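Local coordinates for 2-dehydropantoate 2-reductase (Enterococcus faecium, PDB 3WFI), which acts as an NADH-dependent D-mandelate dehydrogenase of the ketopantoate reductase family, probably interconverting 2-oxo acids and D-2-hydroxy acids, at residues N195-I200 with A206-T211; Q263-N268 with D307-K312; I274-I277 with S282-G285. All blocks are in the same frame, centred on the assembly; numbering follows the deposited sequence.

Interaction 1: residues N195-I200 with A206-T211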
loop_
_atom_site.group_PDB
_atom_site.type_symbol
_atom_site.label_atom_id
_atom_site.label_comp_id
_atom_site.label_asym_id
_atom_site.label_seq_id
_atom_site.Cartn_x
_atom_site.Cartn_y
_atom_site.Cartn_z
ATOM N N ASN B 195 -6.349 10.538 -4.365
ATOM C CA ASN B 195 -5.189 11.209 -3.785
ATOM C C ASN B 195 -4.039 10.254 -3.439
ATOM O O ASN B 195 -2.945 10.374 -3.994
ATOM C CB ASN B 195 -5.588 12.003 -2.545
ATOM C CG ASN B 195 -6.139 13.380 -2.880
ATOM O OD1 ASN B 195 -5.583 14.105 -3.726
ATOM N ND2 ASN B 195 -7.225 13.754 -2.217
ATOM N N GLY B 196 -4.280 9.340 -2.499
ATOM C CA GLY B 196 -3.257 8.382 -2.069
ATOM C C GLY B 196 -2.711 7.488 -3.160
ATOM O O GLY B 196 -1.487 7.312 -3.264
ATOM N N LEU B 197 -3.602 6.923 -3.977
ATOM C CA LEU B 197 -3.190 5.994 -5.039
ATOM C C LEU B 197 -2.349 6.673 -6.099
ATOM O O LEU B 197 -1.328 6.127 -6.526
ATOM C CB LEU B 197 -4.412 5.307 -5.681
ATOM C CG LEU B 197 -5.213 4.400 -4.755
ATOM C CD1 LEU B 197 -6.486 3.927 -5.429
ATOM C CD2 LEU B 197 -4.389 3.205 -4.250
ATOM N N CYS B 198 -2.744 7.882 -6.514
ATOM C CA CYS B 198 -1.962 8.609 -7.535
ATOM C C CYS B 198 -0.613 9.030 -6.980
ATOM O O CYS B 198 0.402 8.965 -7.679
ATOM C CB CYS B 198 -2.703 9.851 -8.016
ATOM S SG CYS B 198 -4.109 9.476 -9.051
ATOM N N THR B 199 -0.617 9.453 -5.716
ATOM C CA THR B 199 0.599 9.873 -5.038
ATOM C C THR B 199 1.603 8.730 -4.931
ATOM O O THR B 199 2.778 8.895 -5.272
ATOM C CB THR B 199 0.281 10.434 -3.643
ATOM O OG1 THR B 199 -0.523 11.611 -3.789
ATOM C CG2 THR B 199 1.556 10.797 -2.907
ATOM N N ILE B 200 1.133 7.558 -4.532
ATOM C CA ILE B 200 2.021 6.402 -4.382
ATOM C C ILE B 200 2.459 5.795 -5.722
ATOM O O ILE B 200 3.617 5.432 -5.875
ATOM C CB ILE B 200 1.381 5.302 -3.500
ATOM C CG1 ILE B 200 1.216 5.818 -2.084
ATOM C CG2 ILE B 200 2.244 4.057 -3.456
ATOM C CD1 ILE B 200 2.521 6.064 -1.381
ATOM N N ALA B 206 -6.306 9.605 -14.835
ATOM C CA ALA B 206 -6.513 8.799 -16.034
ATOM C C ALA B 206 -5.576 7.591 -16.094
ATOM O O ALA B 206 -6.005 6.497 -16.454
ATOM C CB ALA B 206 -6.353 9.643 -17.290
ATOM N N GLU B 207 -4.303 7.781 -15.767
ATOM C CA GLU B 207 -3.359 6.658 -15.785
ATOM C C GLU B 207 -3.685 5.631 -14.683
ATOM O O GLU B 207 -3.553 4.422 -14.878
ATOM C CB GLU B 207 -1.913 7.143 -15.684
ATOM C CG GLU B 207 -1.402 7.971 -16.875
ATOM C CD GLU B 207 -0.100 8.727 -16.597
ATOM O OE1 GLU B 207 0.174 9.123 -15.430
ATOM O OE2 GLU B 207 0.655 8.960 -17.576
ATOM N N LEU B 208 -4.137 6.110 -13.534
ATOM C CA LEU B 208 -4.587 5.188 -12.494
ATOM C C LEU B 208 -5.726 4.311 -13.033
ATOM O O LEU B 208 -5.706 3.075 -12.888
ATOM C CB LEU B 208 -5.030 5.964 -11.252
ATOM C CG LEU B 208 -5.682 5.162 -10.134
ATOM C CD1 LEU B 208 -4.740 4.098 -9.584
ATOM C CD2 LEU B 208 -6.148 6.111 -9.045
ATOM N N GLY B 209 -6.694 4.954 -13.687
ATOM C CA GLY B 209 -7.845 4.259 -14.246
ATOM C C GLY B 209 -7.530 3.250 -15.333
ATOM O O GLY B 209 -8.270 2.296 -15.521
ATOM N N LYS B 210 -6.417 3.446 -16.035
ATOM C CA LYS B 210 -5.951 2.477 -17.027
ATOM C C LYS B 210 -5.338 1.203 -16.434
ATOM O O LYS B 210 -5.111 0.238 -17.172
ATOM C CB LYS B 210 -4.943 3.136 -17.968
ATOM C CG LYS B 210 -5.570 4.211 -18.816
ATOM C CD LYS B 210 -4.581 4.758 -19.831
ATOM C CE LYS B 210 -4.806 6.238 -20.069
ATOM N NZ LYS B 210 -3.889 6.718 -21.137
ATOM N N THR B 211 -5.100 1.158 -15.121
ATOM C CA THR B 211 -4.522 -0.049 -14.518
ATOM C C THR B 211 -5.579 -1.135 -14.259
ATOM O O THR B 211 -6.757 -0.826 -14.078
ATOM C CB THR B 211 -3.757 0.296 -13.228
ATOM O OG1 THR B 211 -4.674 0.666 -12.189
ATOM C CG2 THR B 211 -2.783 1.457 -13.487
#
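Leu208 points its side chain from helix 205-209 at the flank of helix 194-201, where its methyl CD2 settles between Leu197 and Cys198. CD2 lies 3.9 Å from CB of Leu197 and equally 3.9 Å from SG of Cys198, one methyl thus touching two consecutive residues of the facing helix. The second methyl, CD1, stays with Leu197, 4.1 Å from its CB. CG of Leu208 stands opposite its own backbone N (chi1 173°), which carries both methyls across to the other helix. Leu197 meets them with the root of its side chain, while Cys198 reaches in with the sulfur at its end. No hydrogen bond crosses: the joint is purely apolar, with all three residues buried, and the CA atoms of Cys198 and Leu208 come within 6.6 Å.

Polar bonds tidy each side separately. OG1 of Thr199 bonds to O of Asn195 at 2.7 Å, standing 37° out of the carbonyl plane on the face opposite the backbone N of Thr199, which uses the same oxygen. Farther along the segment of Leu208, OG1 of Thr211 turns back to O of Leu208, also 2.7 Å away but in the carbonyl plane, so this oxygen again takes a hydroxyl and a backbone N-H.

The two short helices follow each other in the C-terminal helical domain, joined by a brief loop. Leu208 also packs on Met194 and Leu201, Thr199 faces helix 260-267 and Ile200 faces helix 293-308, while Leu197 packs on Phe297 of the second subunit.

Interaction 2: residues Q263-N268 with D307-K312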
loop_
_atom_site.group_PDB
_atom_site.type_symbol
_atom_site.label_atom_id
_atom_site.label_comp_id
_atom_site.label_asym_id
_atom_site.label_seq_id
_atom_site.Cartn_x
_atom_site.Cartn_y
_atom_site.Cartn_z
ATOM N N GLN B 263 0.062 16.944 -5.818
ATOM C CA GLN B 263 0.611 18.305 -5.888
ATOM C C GLN B 263 1.325 18.673 -4.595
ATOM O O GLN B 263 2.427 19.198 -4.626
ATOM C CB GLN B 263 -0.496 19.324 -6.192
ATOM C CG GLN B 263 -1.163 19.067 -7.528
ATOM C CD GLN B 263 -2.167 20.119 -7.922
ATOM O OE1 GLN B 263 -2.487 21.028 -7.151
ATOM N NE2 GLN B 263 -2.675 19.999 -9.141
ATOM N N ASP B 264 0.705 18.379 -3.457
ATOM C CA ASP B 264 1.321 18.666 -2.162
ATOM C C ASP B 264 2.676 17.970 -2.008
ATOM O O ASP B 264 3.688 18.603 -1.723
ATOM C CB ASP B 264 0.413 18.223 -1.013
ATOM C CG ASP B 264 -0.817 19.113 -0.840
ATOM O OD1 ASP B 264 -0.851 20.237 -1.407
ATOM O OD2 ASP B 264 -1.738 18.682 -0.097
ATOM N N LEU B 265 2.700 16.665 -2.226
ATOM C CA LEU B 265 3.883 15.880 -1.909
ATOM C C LEU B 265 4.916 15.874 -3.032
ATOM O O LEU B 265 6.054 16.274 -2.825
ATOM C CB LEU B 265 3.499 14.438 -1.563
ATOM C CG LEU B 265 4.652 13.523 -1.118
ATOM C CD1 LEU B 265 5.509 14.187 -0.060
ATOM C CD2 LEU B 265 4.107 12.196 -0.603
ATOM N N ILE B 266 4.510 15.405 -4.204
ATOM C CA ILE B 266 5.450 15.143 -5.295
ATOM C C ILE B 266 5.978 16.453 -5.883
ATOM O O ILE B 266 7.178 16.573 -6.153
ATOM C CB ILE B 266 4.812 14.296 -6.406
ATOM C CG1 ILE B 266 4.241 12.985 -5.844
ATOM C CG2 ILE B 266 5.815 14.021 -7.527
ATOM C CD1 ILE B 266 5.224 12.133 -5.074
ATOM N N LYS B 267 5.093 17.437 -6.037
ATOM C CA LYS B 267 5.464 18.738 -6.608
ATOM C C LYS B 267 5.971 19.744 -5.581
ATOM O O LYS B 267 7.029 20.351 -5.774
ATOM C CB LYS B 267 4.276 19.373 -7.331
ATOM C CG LYS B 267 3.833 18.679 -8.597
ATOM C CD LYS B 267 2.990 19.653 -9.437
ATOM C CE LYS B 267 3.584 21.065 -9.578
ATOM N NZ LYS B 267 2.810 21.944 -10.505
ATOM N N ASN B 268 5.195 19.967 -4.524
ATOM C CA ASN B 268 5.500 21.030 -3.561
ATOM C C ASN B 268 6.367 20.569 -2.383
ATOM O O ASN B 268 6.762 21.390 -1.547
ATOM C CB ASN B 268 4.206 21.649 -3.031
ATOM C CG ASN B 268 3.367 22.290 -4.123
ATOM O OD1 ASN B 268 3.712 22.248 -5.292
ATOM N ND2 ASN B 268 2.256 22.892 -3.733
ATOM N N ASP B 307 8.500 10.527 3.899
ATOM C CA ASP B 307 9.775 10.332 4.557
ATOM C C ASP B 307 10.901 10.148 3.539
ATOM O O ASP B 307 11.957 10.739 3.683
ATOM C CB ASP B 307 9.722 9.139 5.509
ATOM C CG ASP B 307 8.770 9.360 6.689
ATOM O OD1 ASP B 307 8.450 10.520 7.011
ATOM O OD2 ASP B 307 8.372 8.364 7.329
ATOM N N SER B 308 10.649 9.358 2.503
ATOM C CA SER B 308 11.661 9.078 1.491
ATOM C C SER B 308 12.070 10.322 0.699
ATOM O O SER B 308 13.172 10.365 0.153
ATOM C CB SER B 308 11.185 7.976 0.533
ATOM O OG SER B 308 10.286 8.461 -0.446
ATOM N N LEU B 309 11.178 11.306 0.623
ATOM C CA LEU B 309 11.463 12.597 -0.005
ATOM C C LEU B 309 11.969 13.647 0.993
ATOM O O LEU B 309 12.105 14.807 0.636
ATOM C CB LEU B 309 10.211 13.111 -0.716
ATOM C CG LEU B 309 9.707 12.241 -1.860
ATOM C CD1 LEU B 309 8.325 12.692 -2.296
ATOM C CD2 LEU B 309 10.678 12.281 -3.032
ATOM N N ASN B 310 12.240 13.233 2.235
ATOM C CA ASN B 310 12.645 14.128 3.318
ATOM C C ASN B 310 11.615 15.237 3.521
ATOM O O ASN B 310 11.941 16.412 3.655
ATOM C CB ASN B 310 14.068 14.707 3.102
ATOM C CG ASN B 310 14.824 14.927 4.415
ATOM O OD1 ASN B 310 15.252 16.044 4.707
ATOM N ND2 ASN B 310 15.013 13.861 5.203
ATOM N N VAL B 311 10.353 14.828 3.532
ATOM C CA VAL B 311 9.268 15.711 3.877
ATOM C C VAL B 311 8.720 15.199 5.208
ATOM O O VAL B 311 7.980 14.212 5.218
ATOM C CB VAL B 311 8.197 15.705 2.768
ATOM C CG1 VAL B 311 6.961 16.474 3.198
ATOM C CG2 VAL B 311 8.778 16.289 1.482
ATOM N N LYS B 312 9.091 15.860 6.317
ATOM C CA LYS B 312 8.868 15.308 7.673
ATOM C C LYS B 312 8.274 16.269 8.712
ATOM O O LYS B 312 8.101 17.438 8.443
ATOM C CB LYS B 312 10.170 14.716 8.219
ATOM C CG LYS B 312 10.797 13.675 7.300
ATOM C CD LYS B 312 11.566 12.614 8.066
ATOM C CE LYS B 312 12.321 11.677 7.135
ATOM N NZ LYS B 312 13.030 10.606 7.895
#
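Leu265 turns CG to the side opposite its backbone N (chi1 -176°), whereas Leu309 holds CG opposite its carbonyl carbon (chi1 -63°); the two side chains meet obliquely, methyl against methyl, with CD1 of Leu265 3.9 Å from CD1 of Leu309. That Leu309 methyl also rests on the branch point of its partner, 3.9 Å from CG of Leu265. On another flank of the same Leu265 methyl lies Val311, its CG2 4.2 Å from CD1 of Leu265. Ile266 adds a lighter touch through CD1, 4.2 Å from CD1 of Leu309, although its CB points away from the tail.

The tail owes its course to a Schellman motif ending helix 293-308: Asn310, with positive phi (56°), is the C-prime residue, N of Val311 bonds to O of Glu306, and N of Asn310 bonds to O of Asp307. Leu309 leaves the helix just before Asn310 and Val311 follows it, and both side chains point to helix 260-267, which has a wider pi-type turn where N of Asn268 bonds to O of Gln263. Val311 also packs on His269 and Leu271, close to the NAD(+)-binding residue Arg270, which is salt-bridged to Asp264. Asp307 bonds to Ser212 of the second subunit.

Interaction 3: residues I274-I277 with S282-G285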
loop_
_atom_site.group_PDB
_atom_site.type_symbol
_atom_site.label_atom_id
_atom_site.label_comp_id
_atom_site.label_asym_id
_atom_site.label_seq_id
_atom_site.Cartn_x
_atom_site.Cartn_y
_atom_site.Cartn_z
ATOM N N ILE B 274 -3.108 13.212 4.523
ATOM C CA ILE B 274 -3.514 11.804 4.568
ATOM C C ILE B 274 -4.132 11.405 5.930
ATOM O O ILE B 274 -5.107 10.636 5.972
ATOM C CB ILE B 274 -2.350 10.870 4.154
ATOM C CG1 ILE B 274 -2.836 9.440 3.922
ATOM C CG2 ILE B 274 -1.238 10.888 5.184
ATOM C CD1 ILE B 274 -3.674 9.250 2.682
ATOM N N ASP B 275 -3.617 11.953 7.029
ATOM C CA ASP B 275 -4.143 11.589 8.357
ATOM C C ASP B 275 -5.579 12.064 8.578
ATOM O O ASP B 275 -6.255 11.561 9.477
ATOM C CB ASP B 275 -3.255 12.098 9.496
ATOM C CG ASP B 275 -1.910 11.426 9.540
ATOM O OD1 ASP B 275 -1.814 10.199 9.281
ATOM O OD2 ASP B 275 -0.923 12.116 9.852
ATOM N N TYR B 276 -6.038 13.016 7.755
ATOM C CA TYR B 276 -7.383 13.571 7.858
ATOM C C TYR B 276 -8.318 13.020 6.801
ATOM O O TYR B 276 -9.496 13.387 6.762
ATOM C CB TYR B 276 -7.319 15.101 7.794
ATOM C CG TYR B 276 -6.441 15.589 8.902
ATOM C CD1 TYR B 276 -6.947 15.762 10.178
ATOM C CD2 TYR B 276 -5.078 15.764 8.706
ATOM C CE1 TYR B 276 -6.131 16.159 11.220
ATOM C CE2 TYR B 276 -4.246 16.157 9.744
ATOM C CZ TYR B 276 -4.782 16.346 11.000
ATOM O OH TYR B 276 -3.966 16.736 12.043
ATOM N N ILE B 277 -7.816 12.098 5.979
ATOM C CA ILE B 277 -8.644 11.429 4.993
ATOM C C ILE B 277 -8.694 9.938 5.331
ATOM O O ILE B 277 -9.529 9.517 6.128
ATOM C CB ILE B 277 -8.167 11.731 3.552
ATOM C CG1 ILE B 277 -8.012 13.235 3.367
ATOM C CG2 ILE B 277 -9.151 11.172 2.533
ATOM C CD1 ILE B 277 -7.221 13.640 2.126
ATOM N N SER B 282 -9.290 5.179 9.473
ATOM C CA SER B 282 -8.539 4.243 10.328
ATOM C C SER B 282 -8.856 4.458 11.806
ATOM O O SER B 282 -9.100 3.510 12.529
ATOM C CB SER B 282 -7.037 4.378 10.104
ATOM O OG SER B 282 -6.690 3.992 8.776
ATOM N N ARG B 283 -8.866 5.720 12.236
ATOM C CA ARG B 283 -9.173 6.050 13.633
ATOM C C ARG B 283 -10.582 5.625 14.063
ATOM O O ARG B 283 -10.750 4.996 15.114
ATOM C CB ARG B 283 -8.931 7.540 13.896
ATOM C CG ARG B 283 -7.452 7.854 14.049
ATOM C CD ARG B 283 -7.206 9.273 14.555
ATOM N NE ARG B 283 -7.758 10.321 13.697
ATOM C CZ ARG B 283 -7.245 10.711 12.534
ATOM N NH1 ARG B 283 -6.154 10.127 12.025
ATOM N NH2 ARG B 283 -7.834 11.698 11.869
ATOM N N LYS B 284 -11.579 5.943 13.250
ATOM C CA LYS B 284 -12.956 5.497 13.494
ATOM C C LYS B 284 -13.064 3.970 13.491
ATOM O O LYS B 284 -13.772 3.378 14.324
ATOM C CB LYS B 284 -13.907 6.065 12.432
ATOM C CG LYS B 284 -14.202 7.556 12.537
ATOM C CD LYS B 284 -14.954 8.035 11.300
ATOM C CE LYS B 284 -15.138 9.550 11.259
ATOM N NZ LYS B 284 -15.987 10.009 12.382
ATOM N N GLY B 285 -12.364 3.328 12.561
ATOM C CA GLY B 285 -12.314 1.850 12.516
ATOM C C GLY B 285 -11.846 1.223 13.820
ATOM O O GLY B 285 -12.446 0.259 14.310
#
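Residues 274-276 make a 3-10 turn, N of Ile277 bonding to O of Ile274 at 3.1 Å, and the backbone carbonyl of Asp275 faces Arg283, in the second turn of the following helix. The guanidinium group meets this single oxygen end-on with two nitrogens: NH1 and NH2 of Arg283 both lie 2.9 Å from O of Asp275. The oxygen lies in the guanidinium plane, and both bonds are bent, with N-H...O angles of 146° for NH2 and 142° for NH1. NH1 lies in the carbonyl plane on a lone pair, while NH2 is tilted from it. A bend at chi3 (-59°) swings the group across to the turn.

The link spans the start of helix 278-288, with Ile277 at its N-cap position, and so ties the lead-in turn to the first part of that helix on the protein surface. The carboxylate of Asp275 goes elsewhere, its OD1 bonding to His303 of helix 293-308. Beside the grip, NH2 of Arg283 stands obliquely to the Tyr276 ring, 4.5 Å from CD1 of Tyr276. That ring also packs on Ala80 and Met81, near the NAD(+)-binding residues Glu273 and Gln82.

All three contacts belong to the C-terminal helical part of the chain. Interaction 1 comes first in sequence; interaction 3 lies between the two segments of interaction 2, which brings the C-terminal tail back to helix 260-267. Interactions 1 and 2 have centres about 17 Å apart and meet directly, CG2 of Thr199 lying 3.7 Å from CD2 of Leu265; the segments of both also touch the second subunit, so they form one packed region that reaches the dimer interface. Interaction 3, centred about 20 Å from each, has no such subunit contact and instead lies toward the Rossmann-type domain, through Tyr276 and helix 80-90, near residues that bind NAD(+).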